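Local coordinates for breast cancer anti-estrogen resistance protein 1 (Mus musculus, PDB 5W93) that serves as a docking scaffold that coordinates tyrosine kinase signalling in cell adhesion and cell migration, at residues 11-14 with 15-18; 38-41 with 42-46; 21-24 with 25-29. The protein carries 2 engineered substitutions. All coordinates share one frame; numbering follows the deposited sequence.

Contact 1 of 3, residues 11-14 with 15-18; sequences LLFY and LEQA. Engineered in segment 15-18: Ala18 (natural residue Cys).
Tyr14 and Gln17 carry the side-chain part of this one-turn contact: the amide oxygen OE1 of Gln17 sits at the rim of the tyrosine ring, near its plane, 3.6 Å from Tyr14 CE1. From that position the polar oxygen faces the ring's C-H edge and not its pi cloud. The two side chains run alongside each other in the same direction, yet ring and amide planes stand almost perpendicular, 83° apart. Over one face of the same ring, above its centre, lies CD2 of Phe13. Phe13 in turn presents its own ring edge to Tyr14 CD2. These neighbours are set out by helix 5-37, the first of the long helices in the Cas-family C-terminal domain, a focal adhesion targeting-like bundle of four. Successive i to i+4 bonds brace the backbone underneath, among them Leu15 N to Leu11 O at 2.8 Å and Ala18 N to Tyr14 O at 2.8 Å. Glu16 leaves the helix with CG anti to the backbone N (chi1 170°), then bends at chi2, which brings OE1 back to 3.6 Å from Phe13 O, an approach of two oxygens with no hydrogen bond between them. Ala18, an engineered residue, places its CB 3.3 Å from Tyr14 O. Farther out, Tyr14 and Gln17 both rest on Ile62 of helix 42-69, while Leu11 reaches Leu66 on that helix and Leu134 on helix 107-135. Ala18 meets Leu131 of helix 107-135.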
ATOM      1  N   LEU A  11     -14.949  -9.179  -9.431  1.00 28.78           N
ATOM      2  CA  LEU A  11     -14.567  -7.785  -9.262  1.00 25.38           C
ATOM      3  C   LEU A  11     -15.433  -7.098  -8.210  1.00 26.10           C
ATOM      4  O   LEU A  11     -14.909  -6.361  -7.381  1.00 25.67           O
ATOM      5  CB  LEU A  11     -14.645  -7.035 -10.595  1.00 28.75           C
ATOM      6  CG  LEU A  11     -13.531  -7.339 -11.604  1.00 24.49           C
ATOM      7  CD1 LEU A  11     -13.843  -6.763 -12.981  1.00 24.79           C
ATOM      8  CD2 LEU A  11     -12.193  -6.786 -11.096  1.00 31.65           C
ATOM      9  N   LEU A  12     -16.749  -7.333  -8.237  1.00 27.24           N
ATOM     10  CA  LEU A  12     -17.632  -6.720  -7.245  1.00 28.00           C
ATOM     11  C   LEU A  12     -17.274  -7.188  -5.843  1.00 31.54           C
ATOM     12  O   LEU A  12     -17.239  -6.390  -4.909  1.00 31.25           O
ATOM     13  CB  LEU A  12     -19.108  -7.032  -7.530  1.00 29.31           C
ATOM     14  CG  LEU A  12     -19.720  -6.315  -8.731  1.00 36.17           C
ATOM     15  CD1 LEU A  12     -21.134  -6.854  -9.008  1.00 36.87           C
ATOM     16  CD2 LEU A  12     -19.736  -4.803  -8.499  1.00 39.12           C
ATOM     17  N   PHE A  13     -17.006  -8.483  -5.703  1.00 28.77           N
ATOM     18  CA  PHE A  13     -16.592  -9.037  -4.426  1.00 27.37           C
ATOM     19  C   PHE A  13     -15.280  -8.392  -3.919  1.00 26.28           C
ATOM     20  O   PHE A  13     -15.194  -7.946  -2.773  1.00 26.55           O
ATOM     21  CB  PHE A  13     -16.410 -10.550  -4.542  1.00 27.36           C
ATOM     22  CG  PHE A  13     -16.013 -11.201  -3.254  1.00 28.66           C
ATOM     23  CD1 PHE A  13     -16.971 -11.479  -2.284  1.00 34.42           C
ATOM     24  CD2 PHE A  13     -14.697 -11.549  -3.012  1.00 26.24           C
ATOM     25  CE1 PHE A  13     -16.617 -12.075  -1.097  1.00 33.67           C
ATOM     26  CE2 PHE A  13     -14.333 -12.143  -1.821  1.00 30.71           C
ATOM     27  CZ  PHE A  13     -15.299 -12.404  -0.861  1.00 32.83           C
ATOM     28  N   TYR A  14     -14.255  -8.352  -4.756  1.00 25.37           N
ATOM     29  CA  TYR A  14     -12.984  -7.832  -4.258  1.00 25.89           C
ATOM     30  C   TYR A  14     -12.967  -6.306  -4.158  1.00 27.36           C
ATOM     31  O   TYR A  14     -12.182  -5.754  -3.386  1.00 26.60           O
ATOM     32  CB  TYR A  14     -11.815  -8.363  -5.092  1.00 24.82           C
ATOM     33  CG  TYR A  14     -11.455  -9.740  -4.582  1.00 28.65           C
ATOM     34  CD1 TYR A  14     -10.836  -9.897  -3.350  1.00 27.87           C
ATOM     35  CD2 TYR A  14     -11.805 -10.880  -5.285  1.00 24.85           C
ATOM     36  CE1 TYR A  14     -10.536 -11.156  -2.852  1.00 27.91           C
ATOM     37  CE2 TYR A  14     -11.515 -12.149  -4.791  1.00 27.29           C
ATOM     38  CZ  TYR A  14     -10.884 -12.279  -3.579  1.00 32.20           C
ATOM     39  OH  TYR A  14     -10.589 -13.543  -3.097  1.00 31.79           O
ATOM     40  N   LEU A  15     -13.862  -5.632  -4.882  1.00 29.39           N
ATOM     41  CA  LEU A  15     -14.084  -4.197  -4.668  1.00 27.55           C
ATOM     42  C   LEU A  15     -14.542  -3.959  -3.231  1.00 31.25           C
ATOM     43  O   LEU A  15     -14.065  -3.064  -2.549  1.00 25.51           O
ATOM     44  CB  LEU A  15     -15.124  -3.638  -5.649  1.00 29.74           C
ATOM     45  CG  LEU A  15     -15.549  -2.175  -5.458  1.00 34.66           C
ATOM     46  CD1 LEU A  15     -14.333  -1.235  -5.554  1.00 28.54           C
ATOM     47  CD2 LEU A  15     -16.612  -1.760  -6.483  1.00 29.29           C
ATOM     48  N   GLU A  16     -15.489  -4.774  -2.779  1.00 33.55           N
ATOM     49  CA  GLU A  16     -15.978  -4.682  -1.411  1.00 30.33           C
ATOM     50  C   GLU A  16     -14.854  -4.920  -0.395  1.00 26.34           C
ATOM     51  O   GLU A  16     -14.761  -4.207   0.606  1.00 31.02           O
ATOM     52  CB  GLU A  16     -17.133  -5.673  -1.201  1.00 31.33           C
ATOM     53  CG  GLU A  16     -17.560  -5.848   0.241  1.00 47.31           C
ATOM     54  CD  GLU A  16     -16.713  -6.872   0.979  1.00 59.80           C
ATOM     55  OE1 GLU A  16     -16.598  -8.025   0.489  1.00 68.22           O
ATOM     56  OE2 GLU A  16     -16.141  -6.510   2.032  1.00 55.39           O
ATOM     57  N   GLN A  17     -14.026  -5.934  -0.637  1.00 30.50           N
ATOM     58  CA  GLN A  17     -12.886  -6.220   0.240  1.00 30.44           C
ATOM     59  C   GLN A  17     -11.855  -5.097   0.214  1.00 29.77           C
ATOM     60  O   GLN A  17     -11.279  -4.741   1.238  1.00 32.48           O
ATOM     61  CB  GLN A  17     -12.206  -7.527  -0.157  1.00 32.92           C
ATOM     62  CG  GLN A  17     -12.486  -8.680   0.768  1.00 47.23           C
ATOM     63  CD  GLN A  17     -11.385  -9.718   0.751  1.00 48.18           C
ATOM     64  OE1 GLN A  17     -10.270  -9.467   0.264  1.00 42.20           O
ATOM     65  NE2 GLN A  17     -11.682 -10.891   1.287  1.00 44.98           N
ATOM     66  N   ALA A  18     -11.609  -4.562  -0.971  1.00 23.79           N
ATOM     67  CA  ALA A  18     -10.690  -3.432  -1.113  1.00 27.35           C
ATOM     68  C   ALA A  18     -11.179  -2.229  -0.301  1.00 28.31           C
ATOM     69  O   ALA A  18     -10.385  -1.564   0.358  1.00 27.55           O
ATOM     70  CB  ALA A  18     -10.532  -3.065  -2.568  1.00 24.31           C
TER

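Contact 2 of 3, residues 38-41 with 42-46; sequences TNQP and PKIFV
A proline, Pro41, occupies the N-cap of helix 42-69 and is followed directly by a second proline, so the cap residue brings no side-chain hydrogen-bonding group to the helix start. Its carbonyl takes the regular i to i+4 bond from Phe45 N at 3.1 Å and a second, more bent one from Ile44 N at 3.0 Å (N-H...acceptor angle 141°). The two donors arrive differently, Ile44 N from well above the carbonyl plane and Phe45 N only slightly tilted from it. This is the turn between the first two helices of the domain, inside its divergent helix-loop-helix region; the preceding helix ends in a Schellman motif with Asn39, at positive phi, as the C-prime residue. Across the turn, Gln40 and Ile44 pack obliquely, CB of the glutamine 3.6 Å from CG2 of the isoleucine. The glutamine chain is bent at chi2 (-55°), which carries its amide back over the loop, where NE2 makes weak hydrogen bonds to both O and OG1 of Thr38. OE1 of Gln40 faces Ile44 CG1 at 3.8 Å. Phe45 CG stands between its backbone N and carbonyl carbon (chi1 71°), turning the ring back toward the prolines: Pro42 CA lies over one face, toward the rim, and Gln40 O meets the edge in plane, 3.4 Å from Phe45 CD2. Tyr104 touches Pro41, Pro42 and Phe45, and Val46 packs against an apolar side chain of the bound paxillin LD1 peptide.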
ATOM      1  N   THR A  38       4.305  15.508  14.485  1.00 28.24           N
ATOM      2  CA  THR A  38       4.576  15.856  15.877  1.00 29.04           C
ATOM      3  C   THR A  38       6.012  15.473  16.229  1.00 32.45           C
ATOM      4  O   THR A  38       6.359  15.278  17.397  1.00 34.02           O
ATOM      5  CB  THR A  38       3.577  15.187  16.851  1.00 32.98           C
ATOM      6  OG1 THR A  38       3.583  13.768  16.658  1.00 26.97           O
ATOM      7  CG2 THR A  38       2.167  15.713  16.592  1.00 28.05           C
ATOM      8  N   ASN A  39       6.835  15.377  15.190  1.00 32.40           N
ATOM      9  CA  ASN A  39       8.265  15.112  15.319  1.00 36.72           C
ATOM     10  C   ASN A  39       8.610  13.916  16.185  1.00 34.02           C
ATOM     11  O   ASN A  39       9.537  13.980  16.991  1.00 31.33           O
ATOM     12  CB  ASN A  39       8.966  16.355  15.862  1.00 37.73           C
ATOM     13  CG  ASN A  39       8.878  17.517  14.904  1.00 49.71           C
ATOM     14  OD1 ASN A  39       9.567  17.539  13.890  1.00 58.43           O
ATOM     15  ND2 ASN A  39       8.005  18.474  15.199  1.00 46.25           N
ATOM     16  N   GLN A  40       7.876  12.820  16.017  1.00 29.34           N
ATOM     17  CA  GLN A  40       8.154  11.607  16.787  1.00 34.55           C
ATOM     18  C   GLN A  40       9.472  10.984  16.321  1.00 28.66           C
ATOM     19  O   GLN A  40       9.831  11.101  15.153  1.00 29.10           O
ATOM     20  CB  GLN A  40       7.004  10.602  16.658  1.00 29.59           C
ATOM     21  CG  GLN A  40       5.702  11.087  17.293  1.00 32.93           C
ATOM     22  CD  GLN A  40       5.893  11.467  18.750  1.00 39.85           C
ATOM     23  OE1 GLN A  40       6.329  10.653  19.559  1.00 38.73           O
ATOM     24  NE2 GLN A  40       5.591  12.719  19.083  1.00 46.57           N
ATOM     25  N   PRO A  41      10.198  10.319  17.241  1.00 29.81           N
ATOM     26  CA  PRO A  41      11.495   9.693  16.940  1.00 30.72           C
ATOM     27  C   PRO A  41      11.331   8.367  16.179  1.00 32.53           C
ATOM     28  O   PRO A  41      10.190   7.890  16.055  1.00 27.14           O
ATOM     29  CB  PRO A  41      12.100   9.469  18.338  1.00 35.07           C
ATOM     30  CG  PRO A  41      10.929   9.322  19.234  1.00 37.85           C
ATOM     31  CD  PRO A  41       9.862  10.236  18.674  1.00 30.45           C
ATOM     32  N   PRO A  42      12.441   7.781  15.679  1.00 28.59           N
ATOM     33  CA  PRO A  42      12.340   6.525  14.925  1.00 25.55           C
ATOM     34  C   PRO A  42      11.599   5.383  15.624  1.00 28.39           C
ATOM     35  O   PRO A  42      10.933   4.630  14.920  1.00 29.85           O
ATOM     36  CB  PRO A  42      13.812   6.148  14.684  1.00 24.12           C
ATOM     37  CG  PRO A  42      14.501   7.509  14.561  1.00 22.67           C
ATOM     38  CD  PRO A  42      13.819   8.325  15.648  1.00 31.13           C
ATOM     39  N   LYS A  43      11.683   5.239  16.945  1.00 29.01           N
ATOM     40  CA  LYS A  43      11.014   4.101  17.572  1.00 31.95           C
ATOM     41  C   LYS A  43       9.507   4.180  17.345  1.00 27.40           C
ATOM     42  O   LYS A  43       8.829   3.154  17.359  1.00 28.98           O
ATOM     43  CB  LYS A  43      11.318   4.005  19.076  1.00 28.81           C
ATOM     44  CG  LYS A  43      10.879   5.186  19.920  1.00 30.30           C
ATOM     45  CD  LYS A  43      11.293   4.905  21.371  1.00 45.97           C
ATOM     46  CE  LYS A  43      10.441   5.634  22.382  1.00 55.24           C
ATOM     47  NZ  LYS A  43      10.743   5.155  23.770  1.00 65.15           N
ATOM     48  N   ILE A  44       9.014   5.397  17.119  1.00 28.98           N
ATOM     49  CA  ILE A  44       7.608   5.631  16.811  1.00 31.54           C
ATOM     50  C   ILE A  44       7.305   5.602  15.299  1.00 29.98           C
ATOM     51  O   ILE A  44       6.410   4.869  14.871  1.00 29.22           O
ATOM     52  CB  ILE A  44       7.126   6.985  17.385  1.00 31.68           C
ATOM     53  CG1 ILE A  44       7.342   7.045  18.904  1.00 30.49           C
ATOM     54  CG2 ILE A  44       5.659   7.233  17.015  1.00 33.14           C
ATOM     55  CD1 ILE A  44       6.603   5.969  19.689  1.00 33.64           C
ATOM     56  N   PHE A  45       8.014   6.377  14.476  1.00 26.72           N
ATOM     57  CA  PHE A  45       7.583   6.447  13.072  1.00 29.36           C
ATOM     58  C   PHE A  45       7.935   5.177  12.280  1.00 24.32           C
ATOM     59  O   PHE A  45       7.239   4.854  11.306  1.00 20.60           O
ATOM     60  CB  PHE A  45       8.088   7.729  12.372  1.00 25.53           C
ATOM     61  CG  PHE A  45       9.587   7.790  12.079  1.00 25.24           C
ATOM     62  CD1 PHE A  45      10.158   7.010  11.087  1.00 22.14           C
ATOM     63  CD2 PHE A  45      10.388   8.724  12.728  1.00 24.13           C
ATOM     64  CE1 PHE A  45      11.512   7.093  10.795  1.00 21.16           C
ATOM     65  CE2 PHE A  45      11.732   8.832  12.435  1.00 25.28           C
ATOM     66  CZ  PHE A  45      12.302   8.012  11.475  1.00 26.53           C
ATOM     67  N   VAL A  46       8.954   4.437  12.724  1.00 20.32           N
ATOM     68  CA  VAL A  46       9.280   3.149  12.113  1.00 20.44           C
ATOM     69  C   VAL A  46       8.175   2.112  12.386  1.00 24.69           C
ATOM     70  O   VAL A  46       7.801   1.355  11.499  1.00 22.43           O
ATOM     71  CB  VAL A  46      10.642   2.592  12.616  1.00 22.39           C
ATOM     72  CG1 VAL A  46      10.801   1.136  12.227  1.00 31.43           C
ATOM     73  CG2 VAL A  46      11.814   3.446  12.063  1.00 20.63           C
TER

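Contact 3 of 3, residues 21-24 with 25-29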
ATOM      1  N   ASN A  21     -10.494  -2.820   3.359  1.00 35.77           N
ATOM      2  CA  ASN A  21      -9.061  -2.710   3.667  1.00 34.00           C
ATOM      3  C   ASN A  21      -8.532  -1.283   3.549  1.00 38.60           C
ATOM      4  O   ASN A  21      -7.556  -0.912   4.202  1.00 36.54           O
ATOM      5  CB  ASN A  21      -8.242  -3.621   2.756  1.00 30.18           C
ATOM      6  CG  ASN A  21      -8.280  -5.066   3.196  1.00 48.35           C
ATOM      7  OD1 ASN A  21      -8.643  -5.951   2.426  1.00 55.56           O
ATOM      8  ND2 ASN A  21      -7.893  -5.315   4.436  1.00 52.24           N
ATOM      9  N   LEU A  22      -9.169  -0.503   2.687  1.00 35.41           N
ATOM     10  CA  LEU A  22      -8.796   0.887   2.457  1.00 42.20           C
ATOM     11  C   LEU A  22      -9.045   1.742   3.702  1.00 44.56           C
ATOM     12  O   LEU A  22      -8.363   2.744   3.920  1.00 39.71           O
ATOM     13  CB  LEU A  22      -9.570   1.445   1.266  1.00 43.51           C
ATOM     14  CG  LEU A  22      -8.798   2.181   0.175  1.00 52.11           C
ATOM     15  CD1 LEU A  22      -7.816   1.257  -0.512  1.00 52.71           C
ATOM     16  CD2 LEU A  22      -9.747   2.795  -0.842  1.00 53.26           C
ATOM     17  N   THR A  23     -10.024   1.331   4.511  1.00 43.97           N
ATOM     18  CA  THR A  23     -10.304   1.959   5.807  1.00 42.69           C
ATOM     19  C   THR A  23      -9.149   1.805   6.787  1.00 42.68           C
ATOM     20  O   THR A  23      -8.691   2.785   7.384  1.00 42.90           O
ATOM     21  CB  THR A  23     -11.561   1.364   6.461  1.00 47.00           C
ATOM     22  OG1 THR A  23     -12.711   1.682   5.670  1.00 44.75           O
ATOM     23  CG2 THR A  23     -11.742   1.908   7.873  1.00 45.43           C
ATOM     24  N   THR A  24      -8.704   0.564   6.960  1.00 38.25           N
ATOM     25  CA  THR A  24      -7.545   0.252   7.780  1.00 37.82           C
ATOM     26  C   THR A  24      -6.308   1.015   7.285  1.00 33.77           C
ATOM     27  O   THR A  24      -5.519   1.533   8.090  1.00 29.06           O
ATOM     28  CB  THR A  24      -7.257  -1.267   7.774  1.00 45.97           C
ATOM     29  OG1 THR A  24      -8.319  -1.959   8.437  1.00 53.38           O
ATOM     30  CG2 THR A  24      -5.939  -1.592   8.487  1.00 43.39           C
ATOM     31  N   LEU A  25      -6.131   1.075   5.967  1.00 25.73           N
ATOM     32  CA  LEU A  25      -4.968   1.757   5.401  1.00 24.55           C
ATOM     33  C   LEU A  25      -5.019   3.246   5.681  1.00 24.53           C
ATOM     34  O   LEU A  25      -4.008   3.853   6.035  1.00 26.18           O
ATOM     35  CB  LEU A  25      -4.868   1.515   3.896  1.00 26.85           C
ATOM     36  CG  LEU A  25      -3.696   2.188   3.179  1.00 26.32           C
ATOM     37  CD1 LEU A  25      -2.357   1.827   3.831  1.00 29.13           C
ATOM     38  CD2 LEU A  25      -3.684   1.785   1.719  1.00 30.23           C
ATOM     39  N   THR A  26      -6.200   3.838   5.524  1.00 23.07           N
ATOM     40  CA  THR A  26      -6.367   5.261   5.768  1.00 28.29           C
ATOM     41  C   THR A  26      -6.057   5.604   7.218  1.00 28.46           C
ATOM     42  O   THR A  26      -5.398   6.605   7.488  1.00 26.17           O
ATOM     43  CB  THR A  26      -7.791   5.733   5.430  1.00 36.34           C
ATOM     44  OG1 THR A  26      -8.107   5.336   4.093  1.00 35.47           O
ATOM     45  CG2 THR A  26      -7.875   7.245   5.530  1.00 41.54           C
ATOM     46  N   ASP A  27      -6.523   4.767   8.146  1.00 30.71           N
ATOM     47  CA  ASP A  27      -6.198   4.955   9.555  1.00 26.80           C
ATOM     48  C   ASP A  27      -4.683   4.833   9.789  1.00 27.61           C
ATOM     49  O   ASP A  27      -4.117   5.586  10.576  1.00 27.48           O
ATOM     50  CB  ASP A  27      -6.947   3.953  10.436  1.00 29.86           C
ATOM     51  CG  ASP A  27      -8.445   4.228  10.495  1.00 38.69           C
ATOM     52  OD1 ASP A  27      -8.862   5.351  10.127  1.00 37.69           O
ATOM     53  OD2 ASP A  27      -9.198   3.328  10.912  1.00 43.01           O
ATOM     54  N   ALA A  28      -4.025   3.896   9.109  1.00 25.78           N
ATOM     55  CA  ALA A  28      -2.581   3.697   9.338  1.00 24.28           C
ATOM     56  C   ALA A  28      -1.749   4.829   8.733  1.00 23.26           C
ATOM     57  O   ALA A  28      -0.754   5.274   9.324  1.00 23.16           O
ATOM     58  CB  ALA A  28      -2.124   2.342   8.778  1.00 21.56           C
ATOM     59  N   VAL A  29      -2.143   5.283   7.548  1.00 21.86           N
ATOM     60  CA  VAL A  29      -1.472   6.406   6.899  1.00 22.33           C
ATOM     61  C   VAL A  29      -1.660   7.717   7.681  1.00 28.80           C
ATOM     62  O   VAL A  29      -0.704   8.462   7.870  1.00 28.84           O
ATOM     63  CB  VAL A  29      -1.970   6.579   5.456  1.00 30.92           C
ATOM     64  CG1 VAL A  29      -1.475   7.877   4.862  1.00 29.00           C
ATOM     65  CG2 VAL A  29      -1.513   5.394   4.603  1.00 30.33           C
TER
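Asn21 O receives the N-H of Leu25 at 3.0 Å, the first of four successive i to i+4 backbone bonds across a central part of helix 5-37, in the four-helix bundle of the Cas C-terminal domain. The side chain of Asn21, partly exposed, touches Lys58 and Ile62 of helix 42-69. Leu25, its bonding partner one turn on, is buried; with CG anti to the backbone N (chi1 179°) its side chain extends to Ser55 on helix 42-69 and Thr124 on helix 107-135.

Leu22 shares this buried face. It packs on Leu59 of helix 42-69 and also touches Gln125 and Arg128 of helix 107-135. Its carbonyl carries a double load, because the oxygen accepts from Thr26 N at 2.9 Å and also from the hydroxyl Thr26 OG1 at 2.6 Å. OG1 of Thr26 stands beside its own backbone N (chi1 -53°), so the hydroxyl donates to the carbonyl one turn back. Two bonds grip one oxygen, and they reach it from opposite faces of the carbonyl plane.

Thr23 follows with a nearly straight bond, Asp27 N to Thr23 O, whose N-H...acceptor angle is 165°. The carboxylate of Asp27 lies beside that same carbonyl on an exposed flank of the helix, with Asp27 CG 3.4 Å from Thr23 O. Between the side chains of this pair the approach is loose, Thr23 CG2 lying 4.2 Å from Asp27 OD2.

Thr24 closes the segment by taking the N-H of Ala28 on its O, and the methyl carbon CB of Ala28 comes to 3.6 Å from that same Thr24 O.

How the contacts relate
From the N terminus, contact 1 comes first on helix 5-37, followed by contact 3 on the same helix, their centres about 16 Å apart. Contact 2 lies at the far end of that helix, where the chain reverses into helix 42-69; its centre is about 34 Å from that of contact 1, on the opposite side of the chain's centre. The three are in series, so none nests within or crosses another, and none closes a long loop: each spans adjoining residues. Contacts 1 and 3 present successive parts of one helix to helices 42-69 and 107-135, whereas contact 2 joins the first helix to the second and borders helix 73-102.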